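Local coordinates for protein fuculose-1-phosphate aldolase (Glaciozyma antarctica, PDB 4XXF) that belongs to the class II aldolase and adducin family and carries a zinc ion bound by three histidines, at residues G123-L133 and I176-L184; D50-P61 and D73-I84. All blocks are in the same frame, centred on the assembly; numbering follows the deposited sequence. Where two conformers were deposited one is given.

Contact 1 (G123-L133 and I176-L184). With ZN (zinc ion), chain B.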
# COMPACT_ATOMS: atom_id res chain seq x y z
N GLY A 123 -2.64 0.74 -14.87
CA GLY A 123 -3.04 0.98 -16.25
C GLY A 123 -1.85 1.33 -17.12
O GLY A 123 -1.74 0.87 -18.25
N LYS A 124 -0.96 2.15 -16.58
CA LYS A 124 0.25 2.51 -17.28
C LYS A 124 1.13 1.27 -17.54
O LYS A 124 1.56 1.02 -18.67
CB LYS A 124 0.99 3.58 -16.47
CG LYS A 124 2.34 3.94 -17.00
CD LYS A 124 2.86 5.26 -16.43
CE LYS A 124 2.77 5.31 -14.92
NZ LYS A 124 3.41 6.57 -14.44
N ALA A 125 1.39 0.48 -16.50
CA ALA A 125 2.22 -0.71 -16.66
C ALA A 125 1.59 -1.69 -17.63
O ALA A 125 2.26 -2.25 -18.50
CB ALA A 125 2.46 -1.38 -15.31
N PHE A 126 0.28 -1.92 -17.50
CA PHE A 126 -0.35 -2.86 -18.41
C PHE A 126 -0.34 -2.35 -19.85
O PHE A 126 -0.15 -3.12 -20.79
CB PHE A 126 -1.79 -3.17 -17.97
CG PHE A 126 -2.44 -4.21 -18.84
CD1 PHE A 126 -1.98 -5.51 -18.81
CD2 PHE A 126 -3.43 -3.87 -19.75
CE1 PHE A 126 -2.52 -6.48 -19.63
CE2 PHE A 126 -4.00 -4.83 -20.57
CZ PHE A 126 -3.53 -6.14 -20.52
N SER A 127 -0.53 -1.04 -20.02
CA SER A 127 -0.54 -0.47 -21.36
C SER A 127 0.80 -0.61 -22.07
O SER A 127 0.85 -0.52 -23.30
CB SER A 127 -0.94 1.01 -21.33
OG SER A 127 0.16 1.85 -20.97
N SER A 128 1.89 -0.80 -21.33
CA SER A 128 3.20 -0.94 -21.96
C SER A 128 3.36 -2.31 -22.63
O SER A 128 4.33 -2.54 -23.34
CB SER A 128 4.32 -0.72 -20.93
OG SER A 128 4.47 -1.80 -20.03
N LEU A 129 2.41 -3.22 -22.41
CA LEU A 129 2.47 -4.55 -23.01
C LEU A 129 1.74 -4.63 -24.36
O LEU A 129 1.90 -5.60 -25.08
CB LEU A 129 1.86 -5.58 -22.05
CG LEU A 129 2.51 -5.70 -20.67
CD1 LEU A 129 1.69 -6.65 -19.82
CD2 LEU A 129 3.95 -6.16 -20.77
N GLY A 130 0.94 -3.62 -24.67
CA GLY A 130 0.20 -3.59 -25.93
C GLY A 130 -0.70 -4.80 -26.15
O GLY A 130 -0.80 -5.33 -27.26
N LYS A 131 -1.35 -5.22 -25.07
CA LYS A 131 -2.28 -6.35 -25.07
C LYS A 131 -3.69 -5.88 -24.75
O LYS A 131 -3.87 -4.94 -23.98
CB LYS A 131 -1.87 -7.38 -24.02
CG LYS A 131 -0.55 -8.07 -24.25
CD LYS A 131 -0.29 -9.03 -23.11
CE LYS A 131 0.95 -9.86 -23.35
NZ LYS A 131 1.13 -10.87 -22.28
N PRO A 132 -4.70 -6.55 -25.32
CA PRO A 132 -6.07 -6.24 -24.89
C PRO A 132 -6.31 -6.71 -23.46
O PRO A 132 -5.65 -7.63 -22.97
CB PRO A 132 -6.93 -7.02 -25.88
CG PRO A 132 -6.08 -8.16 -26.29
CD PRO A 132 -4.67 -7.62 -26.33
N LEU A 133 -7.27 -6.08 -22.80
CA LEU A 133 -7.65 -6.50 -21.46
C LEU A 133 -8.27 -7.90 -21.53
O LEU A 133 -9.23 -8.12 -22.28
CB LEU A 133 -8.64 -5.52 -20.86
CG LEU A 133 -8.93 -5.72 -19.38
CD1 LEU A 133 -7.78 -5.16 -18.54
CD2 LEU A 133 -10.27 -5.09 -19.00
N ILE A 176 -10.64 3.06 -23.12
CA ILE A 176 -9.57 2.72 -24.04
C ILE A 176 -8.26 2.59 -23.27
O ILE A 176 -7.96 3.36 -22.34
CB ILE A 176 -9.45 3.77 -25.20
CG1 ILE A 176 -8.37 3.35 -26.20
CG2 ILE A 176 -9.18 5.18 -24.64
CD1 ILE A 176 -8.45 4.10 -27.53
N ILE A 177 -7.50 1.57 -23.63
CA ILE A 177 -6.13 1.40 -23.15
C ILE A 177 -5.22 2.00 -24.21
O ILE A 177 -5.22 1.57 -25.35
CB ILE A 177 -5.80 -0.08 -22.91
CG1 ILE A 177 -6.78 -0.64 -21.87
CG2 ILE A 177 -4.35 -0.25 -22.47
CD1 ILE A 177 -6.55 -2.09 -21.51
N LEU A 178 -4.50 3.04 -23.81
CA LEU A 178 -3.60 3.76 -24.70
C LEU A 178 -2.20 3.21 -24.52
O LEU A 178 -1.59 3.40 -23.47
CB LEU A 178 -3.64 5.26 -24.39
CG LEU A 178 -5.03 5.89 -24.43
CD1 LEU A 178 -4.99 7.27 -23.77
CD2 LEU A 178 -5.55 5.99 -25.86
N GLN A 179 -1.69 2.52 -25.53
CA GLN A 179 -0.40 1.85 -25.40
C GLN A 179 0.69 2.84 -24.99
O GLN A 179 0.77 3.96 -25.51
CB GLN A 179 -0.03 1.15 -26.70
CG GLN A 179 1.20 0.28 -26.61
CD GLN A 179 1.53 -0.34 -27.93
OE1 GLN A 179 0.73 -1.11 -28.48
NE2 GLN A 179 2.69 -0.02 -28.47
N ASN A 180 1.51 2.41 -24.02
CA ASN A 180 2.62 3.20 -23.50
C ASN A 180 2.18 4.51 -22.87
O ASN A 180 2.93 5.48 -22.87
CB ASN A 180 3.64 3.53 -24.60
CG ASN A 180 4.12 2.29 -25.36
OD1 ASN A 180 3.91 2.18 -26.57
ND2 ASN A 180 4.78 1.38 -24.66
N HIS A 181 0.98 4.54 -22.32
CA HIS A 181 0.42 5.80 -21.86
C HIS A 181 -0.43 5.56 -20.62
O HIS A 181 -0.06 5.97 -19.51
CB HIS A 181 -0.37 6.46 -23.00
CG HIS A 181 -0.88 7.83 -22.69
ND1 HIS A 181 -1.55 8.59 -23.63
CD2 HIS A 181 -0.83 8.58 -21.57
CE1 HIS A 181 -1.89 9.75 -23.09
NE2 HIS A 181 -1.46 9.77 -21.85
N GLY A 182 -1.54 4.85 -20.79
CA GLY A 182 -2.42 4.58 -19.67
C GLY A 182 -3.86 4.47 -20.11
O GLY A 182 -4.14 4.07 -21.23
N LEU A 183 -4.75 4.86 -19.22
CA LEU A 183 -6.18 4.62 -19.38
C LEU A 183 -6.97 5.89 -19.61
O LEU A 183 -6.65 6.94 -19.05
CB LEU A 183 -6.74 3.92 -18.15
CG LEU A 183 -5.99 2.69 -17.65
CD1 LEU A 183 -6.66 2.21 -16.37
CD2 LEU A 183 -6.00 1.61 -18.69
N LEU A 184 -8.05 5.78 -20.38
CA LEU A 184 -9.03 6.85 -20.48
C LEU A 184 -10.43 6.23 -20.49
O LEU A 184 -10.65 5.21 -21.15
CB LEU A 184 -8.78 7.68 -21.74
CG LEU A 184 -9.74 8.83 -22.04
CD1 LEU A 184 -9.04 9.92 -22.82
CD2 LEU A 184 -10.96 8.37 -22.84
ZN ZN B . -1.89 11.37 -20.57
O HOH W 1 -0.39 12.44 -21.41
O HOH W 2 -2.12 13.20 -19.43
O HOH W 3 -2.98 12.44 -22.15

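Contact 2 (D50-P61 and D73-I84)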
# COMPACT_ATOMS: atom_id res chain seq x y z
N ASP A 50 -20.52 21.40 -19.68
CA ASP A 50 -21.44 22.34 -19.03
C ASP A 50 -22.87 22.04 -19.43
O ASP A 50 -23.13 21.72 -20.59
CB ASP A 50 -21.09 23.79 -19.39
CG ASP A 50 -21.90 24.79 -18.60
OD1 ASP A 50 -22.92 25.28 -19.12
OD2 ASP A 50 -21.51 25.06 -17.44
N PRO A 51 -23.82 22.14 -18.48
CA PRO A 51 -25.20 21.77 -18.80
C PRO A 51 -25.96 22.80 -19.62
O PRO A 51 -27.06 22.50 -20.09
CB PRO A 51 -25.85 21.60 -17.42
CG PRO A 51 -25.01 22.44 -16.50
CD PRO A 51 -23.62 22.33 -17.03
N GLU A 52 -25.41 24.00 -19.78
CA GLU A 52 -26.11 25.02 -20.55
C GLU A 52 -25.54 25.14 -21.96
O GLU A 52 -26.30 25.25 -22.93
CB GLU A 52 -26.03 26.37 -19.83
CG GLU A 52 -26.80 27.48 -20.51
CD GLU A 52 -26.96 28.69 -19.62
OE1 GLU A 52 -26.13 28.88 -18.71
OE2 GLU A 52 -27.93 29.45 -19.84
N ASN A 53 -24.22 25.11 -22.08
CA ASN A 53 -23.55 25.20 -23.37
C ASN A 53 -22.74 23.94 -23.60
O ASN A 53 -21.75 23.70 -22.91
CB ASN A 53 -22.66 26.44 -23.44
CG ASN A 53 -22.11 26.70 -24.84
OD1 ASN A 53 -21.82 25.78 -25.60
ND2 ASN A 53 -21.97 27.98 -25.18
N LYS A 54 -23.14 23.15 -24.59
CA LYS A 54 -22.53 21.85 -24.85
C LYS A 54 -21.10 21.94 -25.37
O LYS A 54 -20.41 20.92 -25.46
CB LYS A 54 -23.39 21.07 -25.86
CG LYS A 54 -23.42 21.67 -27.26
CD LYS A 54 -24.45 20.96 -28.14
CE LYS A 54 -24.69 21.71 -29.43
NZ LYS A 54 -25.78 21.09 -30.23
N HIS A 55 -20.65 23.14 -25.71
CA HIS A 55 -19.29 23.33 -26.21
C HIS A 55 -18.38 23.91 -25.16
O HIS A 55 -17.26 24.34 -25.46
CB HIS A 55 -19.29 24.26 -27.43
CG HIS A 55 -20.13 23.77 -28.57
ND1 HIS A 55 -19.91 22.57 -29.21
CD2 HIS A 55 -21.20 24.34 -29.19
CE1 HIS A 55 -20.80 22.42 -30.17
NE2 HIS A 55 -21.59 23.48 -30.18
N HIS A 56 -18.85 23.94 -23.92
CA HIS A 56 -18.06 24.41 -22.79
C HIS A 56 -17.86 23.28 -21.81
O HIS A 56 -18.75 22.44 -21.66
CB HIS A 56 -18.73 25.59 -22.08
CG HIS A 56 -18.79 26.84 -22.90
ND1 HIS A 56 -19.45 27.97 -22.48
CD2 HIS A 56 -18.28 27.13 -24.12
CE1 HIS A 56 -19.34 28.91 -23.40
NE2 HIS A 56 -18.65 28.42 -24.41
N PHE A 57 -16.72 23.28 -21.13
CA PHE A 57 -16.34 22.18 -20.25
C PHE A 57 -15.68 22.68 -18.98
O PHE A 57 -14.87 23.61 -19.02
CB PHE A 57 -15.40 21.23 -20.99
CG PHE A 57 -15.96 20.76 -22.29
CD1 PHE A 57 -15.75 21.49 -23.45
CD2 PHE A 57 -16.75 19.63 -22.33
CE1 PHE A 57 -16.31 21.08 -24.65
CE2 PHE A 57 -17.31 19.22 -23.52
CZ PHE A 57 -17.10 19.94 -24.68
N TRP A 58 -16.02 22.05 -17.86
CA TRP A 58 -15.32 22.28 -16.60
C TRP A 58 -14.19 21.27 -16.47
O TRP A 58 -14.35 20.10 -16.84
CB TRP A 58 -16.29 22.18 -15.41
CG TRP A 58 -17.31 23.27 -15.45
CD1 TRP A 58 -18.55 23.21 -16.00
CD2 TRP A 58 -17.15 24.61 -14.96
NE1 TRP A 58 -19.19 24.43 -15.88
CE2 TRP A 58 -18.35 25.30 -15.23
CE3 TRP A 58 -16.11 25.28 -14.30
CZ2 TRP A 58 -18.54 26.64 -14.89
CZ3 TRP A 58 -16.31 26.62 -13.95
CH2 TRP A 58 -17.51 27.28 -14.25
N VAL A 59 -13.04 21.72 -15.98
CA VAL A 59 -11.86 20.88 -15.92
C VAL A 59 -10.98 21.33 -14.77
O VAL A 59 -11.06 22.48 -14.31
CB VAL A 59 -11.08 20.92 -17.28
CG1 VAL A 59 -10.57 22.31 -17.55
CG2 VAL A 59 -9.93 19.91 -17.33
N ASN A 60 -10.15 20.42 -14.27
CA ASN A 60 -9.13 20.79 -13.30
C ASN A 60 -8.07 21.71 -13.90
O ASN A 60 -7.71 21.56 -15.07
CB ASN A 60 -8.47 19.52 -12.75
CG ASN A 60 -7.92 18.62 -13.84
OD1 ASN A 60 -8.66 18.09 -14.67
ND2 ASN A 60 -6.61 18.43 -13.83
N PRO A 61 -7.61 22.70 -13.12
CA PRO A 61 -6.59 23.63 -13.62
C PRO A 61 -5.20 23.00 -13.57
O PRO A 61 -4.90 22.24 -12.65
CB PRO A 61 -6.70 24.81 -12.66
CG PRO A 61 -7.14 24.18 -11.36
CD PRO A 61 -8.08 23.07 -11.77
N ASP A 73 -11.59 26.05 -7.65
CA ASP A 73 -10.43 25.90 -8.53
C ASP A 73 -10.78 25.56 -9.97
O ASP A 73 -9.99 25.81 -10.88
CB ASP A 73 -9.51 24.81 -8.00
CG ASP A 73 -8.89 25.16 -6.67
OD1 ASP A 73 -8.21 26.21 -6.59
OD2 ASP A 73 -9.08 24.39 -5.71
N LEU A 74 -11.94 24.94 -10.18
CA LEU A 74 -12.30 24.47 -11.52
C LEU A 74 -12.39 25.61 -12.51
O LEU A 74 -12.91 26.69 -12.18
CB LEU A 74 -13.64 23.75 -11.51
CG LEU A 74 -13.74 22.48 -10.67
CD1 LEU A 74 -15.11 21.87 -10.93
CD2 LEU A 74 -12.61 21.49 -11.01
N ILE A 75 -11.94 25.36 -13.73
CA ILE A 75 -12.00 26.37 -14.78
C ILE A 75 -12.94 25.93 -15.89
O ILE A 75 -13.17 24.73 -16.09
CB ILE A 75 -10.60 26.66 -15.38
CG1 ILE A 75 -9.87 25.36 -15.75
CG2 ILE A 75 -9.77 27.50 -14.41
CD1 ILE A 75 -8.64 25.57 -16.62
N LEU A 76 -13.46 26.91 -16.61
CA LEU A 76 -14.35 26.68 -17.73
C LEU A 76 -13.59 26.94 -19.02
O LEU A 76 -12.93 27.96 -19.16
CB LEU A 76 -15.56 27.60 -17.64
CG LEU A 76 -16.64 27.47 -18.71
CD1 LEU A 76 -17.34 26.12 -18.64
CD2 LEU A 76 -17.65 28.61 -18.56
N VAL A 77 -13.67 25.99 -19.95
CA VAL A 77 -12.89 26.00 -21.18
C VAL A 77 -13.83 25.80 -22.37
O VAL A 77 -14.75 24.97 -22.29
CB VAL A 77 -11.80 24.90 -21.15
CG1 VAL A 77 -10.99 24.88 -22.43
CG2 VAL A 77 -10.89 25.09 -19.95
N ASN A 78 -13.63 26.51 -23.48
CA ASN A 78 -14.48 26.25 -24.63
C ASN A 78 -13.88 25.12 -25.47
O ASN A 78 -12.84 24.56 -25.12
CB ASN A 78 -14.74 27.53 -25.46
CG ASN A 78 -13.50 28.10 -26.12
OD1 ASN A 78 -12.46 27.45 -26.20
ND2 ASN A 78 -13.61 29.33 -26.60
N GLN A 79 -14.57 24.75 -26.54
CA GLN A 79 -14.20 23.58 -27.32
C GLN A 79 -12.77 23.67 -27.85
O GLN A 79 -12.08 22.66 -27.96
CB GLN A 79 -15.16 23.38 -28.49
CG GLN A 79 -15.12 21.99 -29.11
CD GLN A 79 -16.10 21.02 -28.47
OE1 GLN A 79 -17.27 21.35 -28.27
NE2 GLN A 79 -15.62 19.82 -28.15
N GLU A 80 -12.32 24.89 -28.16
CA GLU A 80 -11.01 25.08 -28.76
C GLU A 80 -9.90 25.34 -27.74
O GLU A 80 -8.76 25.62 -28.12
CB GLU A 80 -11.05 26.21 -29.80
CG GLU A 80 -11.59 27.55 -29.30
CD GLU A 80 -13.06 27.77 -29.65
OE1 GLU A 80 -13.40 28.89 -30.12
OE2 GLU A 80 -13.87 26.84 -29.44
N GLY A 81 -10.22 25.27 -26.45
CA GLY A 81 -9.20 25.33 -25.43
C GLY A 81 -9.00 26.66 -24.72
O GLY A 81 -8.17 26.77 -23.83
N THR A 82 -9.77 27.68 -25.12
CA THR A 82 -9.68 28.98 -24.45
C THR A 82 -10.29 28.91 -23.05
O THR A 82 -11.42 28.44 -22.89
CB THR A 82 -10.38 30.08 -25.28
OG1 THR A 82 -9.88 30.05 -26.61
CG2 THR A 82 -10.13 31.45 -24.67
N VAL A 83 -9.54 29.34 -22.04
CA VAL A 83 -10.07 29.44 -20.69
C VAL A 83 -10.98 30.65 -20.61
O VAL A 83 -10.54 31.78 -20.83
CB VAL A 83 -8.94 29.54 -19.64
CG1 VAL A 83 -9.52 29.67 -18.24
CG2 VAL A 83 -8.01 28.35 -19.73
N ILE A 84 -12.26 30.43 -20.33
CA ILE A 84 -13.24 31.51 -20.42
C ILE A 84 -13.96 31.80 -19.11
O ILE A 84 -14.79 32.69 -19.04
CB ILE A 84 -14.30 31.21 -21.51
CG1 ILE A 84 -15.01 29.88 -21.22
CG2 ILE A 84 -13.66 31.21 -22.89
CD1 ILE A 84 -16.27 29.69 -22.06
O HOH W 4 -18.86 19.15 -27.88

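Contact 1 (G123-L133 and I176-L184)
Lys-124 and Gly-182 bring their CA atoms to 4.1 Å where helix 123-127 passes strand 182-184, the two short axes lying 6.7 Å apart with their directions at 112°. Ser-127 joins the helix to the turn that links the strands. Its OG accepts from the backbone N of His-181 at 3.1 Å and donates to Lys-124 O in its own helix, a chi1 of 80° placing the hydroxyl between backbone N and carbonyl carbon. Ser-127 O receives Asn-180 N at 3.1 Å, a straight bond (166° at the hydrogen) whose donor stands above the carbonyl plane. Ile-177 supplies the apolar half: CG2 lies against Ser-127 CB, while CD1 meets the edge of the Phe-126 ring 3.9 Å from CE2. Gly-123 CA rests 3.7 Å from Leu-183 CG, and a beta carbon would point straight into that leucine. His-181 and Gly-182 both face Leu-178, a classic beta bulge; CB of His-181 points away from the helix, and its NE2 binds zinc at 2.1 Å, with His-117, His-119 and three waters. This is consistent with a second-shell part for the serine: gripping Asn-180 and His-181 by their backbone, it ties the helix to the zinc-bearing bulge.

Contact 2 (D50-P61 and D73-I84)
Leu-76, Trp-58 and Gln-79 lose the most surface where strand 56-59 runs antiparallel to strand 75-78, the short axes 4.6 Å apart at 145°. Leu-76 and Trp-58 form a non-hydrogen-bonded pair. The leucine places CD1 over one face of the indole, 3.8 Å from the centroid of the five-membered ring and 17° off its normal, a CH-pi contact; its CB lies near CZ3 and CH2 at the other end of the ring system. The indole is steadied in its plane by NE1, which donates to Asp-50 OD2 at 2.9 Å; that carboxylate also forms a salt bridge with Arg-19. The chain of Gln-79 bends at chi2 (91°) and brings OE1 to the ring edge of His-55, where ND1 donates at 3.1 Å from within the imidazole plane. The same amide stands against the edge of Phe-57, OE1 being 3.8 Å from CE1, with ring and amide planes nearly perpendicular. Beside the Leu-76 and Trp-58 pair, Ile-84 CD1 sits over one face of the His-56 imidazole, 3.5 Å from its centroid. On the other face of the sheet Val-59 CG1 packs against Ile-75 CG1, and helix 96-108 covers this side through Phe-99. Reciprocal backbone bonds join Phe-57 with Val-77 and Val-59 with Ile-75. With strand 45-49 next to 56-59, this is the antiparallel edge of the mixed central sheet in the AraD-like fold, strand 75-78 being outermost within the chain.

Contacts 1 and 2 reach the same mixed sheet at different places, their centres 28 Å apart and their nearest atoms about 11 Å apart, so neither touches the other. Contact 1 is buried: a helix packs on the turn between two strands, and the second subunit adds a salt bridge from its Asp-139 to Lys-124. Contact 2 is partly buried, pairs strand with strand, and is touched by no other chain of the assembly. Their chemistry differs accordingly. In 123-133 with 176-184 two hydrogen bonds to Ser-127 hold the backbone of a segment that carries a zinc ligand, whereas 50-61 with 73-84 relies on regular backbone pairing, apolar faces and a polar histidine-glutamine end.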